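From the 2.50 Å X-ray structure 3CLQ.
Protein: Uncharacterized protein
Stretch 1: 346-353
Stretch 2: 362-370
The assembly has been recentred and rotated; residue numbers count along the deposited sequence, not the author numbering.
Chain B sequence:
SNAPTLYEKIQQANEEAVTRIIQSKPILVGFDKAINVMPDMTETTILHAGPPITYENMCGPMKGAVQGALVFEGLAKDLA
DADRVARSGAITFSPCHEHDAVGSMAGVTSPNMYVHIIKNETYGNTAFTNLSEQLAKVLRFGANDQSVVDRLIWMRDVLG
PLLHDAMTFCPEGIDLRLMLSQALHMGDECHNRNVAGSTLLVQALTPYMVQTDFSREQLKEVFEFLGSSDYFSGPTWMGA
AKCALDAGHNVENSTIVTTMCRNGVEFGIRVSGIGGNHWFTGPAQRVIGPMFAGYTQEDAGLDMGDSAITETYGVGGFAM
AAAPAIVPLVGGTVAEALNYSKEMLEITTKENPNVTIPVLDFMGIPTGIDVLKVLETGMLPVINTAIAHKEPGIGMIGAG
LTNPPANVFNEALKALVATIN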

# COMPACT_ATOMS: atom_id res chain seq x y z
N GLU B 346 -3.95 -24.15 -14.01
CA GLU B 346 -3.93 -25.45 -14.67
C GLU B 346 -2.58 -26.08 -14.49
O GLU B 346 -2.40 -27.29 -14.66
N ILE B 347 -1.64 -25.23 -14.09
CA ILE B 347 -0.27 -25.61 -13.85
C ILE B 347 -0.03 -25.92 -12.37
O ILE B 347 0.99 -26.51 -12.01
N THR B 348 -0.94 -25.51 -11.51
CA THR B 348 -0.66 -25.51 -10.08
C THR B 348 -1.59 -26.45 -9.33
O THR B 348 -2.61 -26.86 -9.86
N THR B 349 -1.24 -26.79 -8.09
CA THR B 349 -1.98 -27.84 -7.39
C THR B 349 -3.30 -27.39 -6.73
O THR B 349 -4.32 -28.09 -6.84
N LYS B 350 -3.28 -26.24 -6.04
CA LYS B 350 -4.52 -25.62 -5.51
C LYS B 350 -4.26 -24.17 -5.14
O LYS B 350 -3.11 -23.75 -5.12
N GLU B 351 -5.33 -23.41 -4.87
CA GLU B 351 -5.23 -22.00 -4.45
C GLU B 351 -4.81 -21.89 -2.98
O GLU B 351 -5.32 -22.61 -2.13
N ASN B 352 -3.90 -20.98 -2.68
CA ASN B 352 -3.61 -20.66 -1.29
C ASN B 352 -4.69 -19.73 -0.71
O ASN B 352 -4.76 -18.56 -1.09
N PRO B 353 -5.53 -20.22 0.21
CA PRO B 353 -6.59 -19.34 0.74
C PRO B 353 -6.10 -18.16 1.62
O PRO B 353 -6.80 -17.16 1.79
N PHE B 362 -11.13 -12.56 -5.10
CA PHE B 362 -10.36 -13.16 -4.00
C PHE B 362 -10.06 -14.65 -4.19
O PHE B 362 -10.19 -15.42 -3.24
N MSE B 363 -9.65 -15.06 -5.40
CA MSE B 363 -9.13 -16.41 -5.54
C MSE B 363 -7.77 -16.45 -4.85
O MSE B 363 -7.08 -15.45 -4.78
N GLY B 364 -7.43 -17.60 -4.28
CA GLY B 364 -6.12 -17.77 -3.66
C GLY B 364 -5.09 -17.83 -4.77
O GLY B 364 -5.35 -18.33 -5.86
N ILE B 365 -3.90 -17.31 -4.51
CA ILE B 365 -2.86 -17.39 -5.50
C ILE B 365 -2.64 -18.85 -5.93
O ILE B 365 -2.90 -19.77 -5.15
N PRO B 366 -2.18 -19.07 -7.19
CA PRO B 366 -2.05 -20.44 -7.67
C PRO B 366 -0.76 -21.07 -7.18
O PRO B 366 0.33 -20.61 -7.52
N THR B 367 -0.90 -22.12 -6.38
CA THR B 367 0.25 -22.71 -5.70
C THR B 367 0.57 -24.14 -6.14
O THR B 367 -0.33 -24.98 -6.26
N GLY B 368 1.86 -24.42 -6.31
CA GLY B 368 2.34 -25.77 -6.52
C GLY B 368 2.36 -26.12 -7.98
O GLY B 368 1.55 -26.92 -8.45
N ILE B 369 3.29 -25.47 -8.69
CA ILE B 369 3.60 -25.79 -10.08
C ILE B 369 3.96 -27.24 -10.19
O ILE B 369 4.95 -27.68 -9.59
N ASP B 370 3.17 -27.97 -10.96
CA ASP B 370 3.27 -29.39 -11.03
C ASP B 370 3.87 -29.79 -12.37
O ASP B 370 3.27 -29.58 -13.44

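What does the start of the second stretch offer to its partner? F362 (chi1 m) leads its ring away, and selenomethionine M363 (chi1 p) likewise sends its end away, leaving its CB 3.6 Å from E351 OE1. That carboxylate, on an m, t side chain, reaches the backbone instead: G364 N donates to E351 OE1 at 2.9 Å. G364 has no side chain, and a CB would clash with N352 O and E351 CB.

How do I365 and P366 divide between the faces of the antiparallel pairing? I365 (p, t) shares a face with N352 and T367, and its CG1 lies 3.6 Å from N352 CB, while N352 N donates to I365 O at 2.9 Å. P366 turns to the other face, with E351 and T348, where its CB sits 3.3 Å from T348 OG1. P366 faces E351 in a non-hydrogen-bonded pair, so its lack of an amide hydrogen costs this pairing nothing.

Why is T367 so well held? Its backbone pairs with K350 in both directions, T367 N to K350 O at 3.0 Å and K350 N to T367 O at 3.2 Å, and T349 N also donates to T367 O at 2.7 Å. Its side chain, with chi1 at -25° between wells, places OG1 3.4 Å from N352 CB. K350 (chi1 p) keeps its side chain clear of this stretch.

What closes the contact? T349 (m) donates from OG1 to G368 O at 2.8 Å; a CB on G368 would clash with that hydroxyl, and its backbone angles themselves call for glycine. I369 (m, t) brings CG1 to 3.8 Å from I347 CG2. D370 (chi1 t) points toward the first stretch, but the bond comes from its backbone, D370 N to I347 O at 2.8 Å, while its carboxylate caps the following helix.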

# COMPACT_ATOMS: atom_id res chain seq x y z
CB GLU B 346 -4.22 -25.28 -16.15
CG GLU B 346 -5.49 -24.51 -16.43
CD GLU B 346 -5.60 -24.16 -17.89
OE1 GLU B 346 -4.81 -24.69 -18.70
OE2 GLU B 346 -6.49 -23.35 -18.23
CB ILE B 347 0.64 -24.44 -14.23
CG1 ILE B 347 1.43 -24.72 -15.47
CG2 ILE B 347 1.71 -24.22 -13.20
CD1 ILE B 347 2.52 -23.67 -15.58
CB THR B 348 -0.78 -24.10 -9.50
OG1 THR B 348 -2.00 -23.49 -9.98
CG2 THR B 348 0.40 -23.26 -9.93
CB THR B 349 -1.09 -28.56 -6.36
OG1 THR B 349 0.18 -28.89 -6.96
CG2 THR B 349 -1.78 -29.81 -5.86
CB LYS B 350 -5.10 -26.38 -4.31
CG LYS B 350 -4.26 -26.34 -3.04
CD LYS B 350 -5.00 -26.94 -1.83
CE LYS B 350 -5.13 -28.46 -1.94
NZ LYS B 350 -5.60 -29.05 -0.65
CB GLU B 351 -6.57 -21.27 -4.60
CG GLU B 351 -7.26 -21.42 -5.94
CD GLU B 351 -8.61 -20.67 -6.02
OE1 GLU B 351 -8.94 -19.88 -5.10
OE2 GLU B 351 -9.35 -20.88 -7.02
CB ASN B 352 -2.25 -19.98 -1.24
CG ASN B 352 -1.83 -19.65 0.15
OD1 ASN B 352 -2.62 -19.77 1.09
ND2 ASN B 352 -0.58 -19.24 0.31
CB PRO B 353 -7.48 -20.29 1.55
CG PRO B 353 -6.60 -21.42 1.92
CD PRO B 353 -5.56 -21.57 0.81
CB PHE B 362 -11.10 -12.94 -2.67
CG PHE B 362 -11.36 -11.52 -2.38
CD1 PHE B 362 -10.46 -10.77 -1.62
CD2 PHE B 362 -12.48 -10.89 -2.93
CE1 PHE B 362 -10.69 -9.43 -1.38
CE2 PHE B 362 -12.72 -9.54 -2.70
CZ PHE B 362 -11.83 -8.80 -1.93
CB MSE B 363 -9.04 -16.86 -7.01
CG MSE B 363 -7.93 -16.23 -7.81
SE MSE B 363 -7.36 -17.18 -9.46
CE MSE B 363 -5.53 -16.54 -9.56
CB ILE B 365 -1.60 -16.79 -4.95
CG1 ILE B 365 -1.29 -17.40 -3.58
CG2 ILE B 365 -1.79 -15.32 -4.81
CD1 ILE B 365 0.13 -17.13 -3.09
CB PRO B 366 -2.02 -20.30 -9.18
CG PRO B 366 -1.67 -18.85 -9.45
CD PRO B 366 -1.76 -18.07 -8.18
CB THR B 367 -0.03 -22.82 -4.21
OG1 THR B 367 -0.99 -21.84 -3.84
CG2 THR B 367 1.23 -22.63 -3.42
CB ILE B 369 4.81 -24.99 -10.60
CG1 ILE B 369 4.47 -23.50 -10.64
CG2 ILE B 369 5.17 -25.48 -11.96
CD1 ILE B 369 5.65 -22.58 -10.47
CB ASP B 370 1.87 -29.99 -10.85
CG ASP B 370 1.83 -31.47 -11.12
OD1 ASP B 370 0.86 -32.11 -10.67
OD2 ASP B 370 2.75 -32.02 -11.79